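Local coordinates for cysteine synthase 3 (Entamoeba histolytica, PDB 6KR5) that catalyses the pyridoxal-phosphate-dependent formation of L-cysteine from O-acetylserine and sulfide, as an O-acetylserine sulfhydrylase, at the interface of chains A and B. Coordinates in Å, arbitrary orientation; residue numbers count along the deposited sequence, not the author numbering. Chains: chain A/B, Cysteine synthase 3.

The interface of chains A and B. Residues chain A 54, 95, 98, 122-123; chain B 270-271, 274, 276.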
# COMPACT_ATOMS: atom_id res chain seq x y z
N MET A 54 2.80 1.58 -5.64
CA MET A 54 1.66 2.48 -5.61
C MET A 54 0.34 1.71 -5.59
O MET A 54 -0.70 2.25 -5.97
CB MET A 54 1.71 3.48 -6.77
CG MET A 54 2.59 4.70 -6.46
SD MET A 54 2.25 5.49 -4.87
CE MET A 54 0.58 6.06 -5.15
N GLN A 95 4.27 7.17 -11.73
CA GLN A 95 5.37 6.60 -10.96
C GLN A 95 6.54 6.25 -11.86
O GLN A 95 7.69 6.62 -11.58
CB GLN A 95 4.87 5.36 -10.21
CG GLN A 95 5.98 4.54 -9.56
CD GLN A 95 5.45 3.35 -8.81
OE1 GLN A 95 5.46 3.33 -7.58
NE2 GLN A 95 4.96 2.35 -9.54
N ALA A 98 8.26 9.48 -13.37
CA ALA A 98 9.09 10.21 -12.42
C ALA A 98 10.48 9.59 -12.30
O ALA A 98 11.48 10.32 -12.20
CB ALA A 98 8.41 10.26 -11.05
N ALA A 122 1.55 15.03 -7.37
CA ALA A 122 2.66 14.79 -6.44
C ALA A 122 3.84 14.13 -7.14
O ALA A 122 4.99 14.37 -6.78
CB ALA A 122 2.18 13.95 -5.26
N PHE A 123 3.57 13.30 -8.15
CA PHE A 123 4.62 12.65 -8.92
C PHE A 123 5.20 13.55 -10.01
O PHE A 123 6.03 13.08 -10.80
CB PHE A 123 4.07 11.35 -9.52
CG PHE A 123 4.10 10.18 -8.56
CD1 PHE A 123 5.22 9.37 -8.48
CD2 PHE A 123 3.02 9.90 -7.74
CE1 PHE A 123 5.26 8.28 -7.60
CE2 PHE A 123 3.05 8.83 -6.86
CZ PHE A 123 4.17 8.02 -6.79
N VAL B 270 8.76 12.17 -3.34
CA VAL B 270 7.87 11.57 -4.33
C VAL B 270 8.14 12.17 -5.71
O VAL B 270 8.11 11.44 -6.72
CB VAL B 270 6.39 11.68 -3.88
CG1 VAL B 270 5.96 13.11 -3.73
CG2 VAL B 270 5.47 10.93 -4.85
N LYS B 271 8.48 13.46 -5.80
CA LYS B 271 8.69 14.06 -7.12
C LYS B 271 9.99 13.58 -7.76
O LYS B 271 10.03 13.36 -8.98
CB LYS B 271 8.70 15.58 -7.02
CG LYS B 271 8.68 16.27 -8.39
CD LYS B 271 8.55 17.78 -8.25
CE LYS B 271 8.64 18.45 -9.61
NZ LYS B 271 8.58 19.94 -9.53
N GLY B 274 10.17 9.26 -6.81
CA GLY B 274 9.01 8.45 -7.10
C GLY B 274 8.52 7.57 -5.98
O GLY B 274 7.82 6.59 -6.23
N MET B 276 6.23 7.61 -2.64
CA MET B 276 5.20 8.43 -1.98
C MET B 276 5.14 8.04 -0.52
O MET B 276 4.34 7.19 -0.12
CB MET B 276 3.85 8.27 -2.66
CG MET B 276 2.84 9.29 -2.14
SD MET B 276 1.28 9.16 -3.04
CE MET B 276 0.36 10.56 -2.42
O HOH W 1 5.99 4.78 -5.49
O HOH W 2 11.63 13.18 -11.25
O HOH W 3 8.54 13.97 -11.27
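With CG turned away from its carbonyl carbon (chi1 -83°), A:Phe123 points its ring across the A-B interface, and B:Val270, whose CG2 lies opposite its own backbone N, sets that methyl squarely over one face. CG2 of B:Val270 sits 3.6 Å from the centroid of the A:Phe123 ring, a CH-pi contact in which the two side chains cross at about a right angle. The other branch, CG1 of B:Val270, drops onto the last turn of helix 114-122 and meets the carbonyl O of A:Ala122 at 3.4 Å. Both valine methyls are thus used, one on the ring and one on the backbone just before it. Past the ring centre, B:Gly274, in the loop following helix 259-273, lays its backbone alongside the CE1 corner of the ring, with B:Gly274 O 3.4 Å from CE1 of A:Phe123. The two methionines continue the apolar seam: A:Met54 and B:Met276 cross at about a right angle, with CE of A:Met54 3.8 Å from SD of B:Met276. The patch is part of a two-fold homodimer interface, probably the biological one, since O-acetylserine sulfhydrylases are typically homodimers, and its twin has the chains exchanged.

Water supplies polar links around this greasy centre. Water 1 lies at the ring edge, in its plane, and joins the side-chain amide oxygen OE1 of A:Gln95 (2.6 Å) to the carbonyl O of B:Gly274. On the other flank, waters 2 and 3 share the carbonyl O of B:Lys271, near the C-terminal end of its helix, and tie it to chain A. Water 2 reaches the carbonyl O of A:Ala98 at 3.0 Å, while water 3 takes that of A:Phe123 at 2.7 Å.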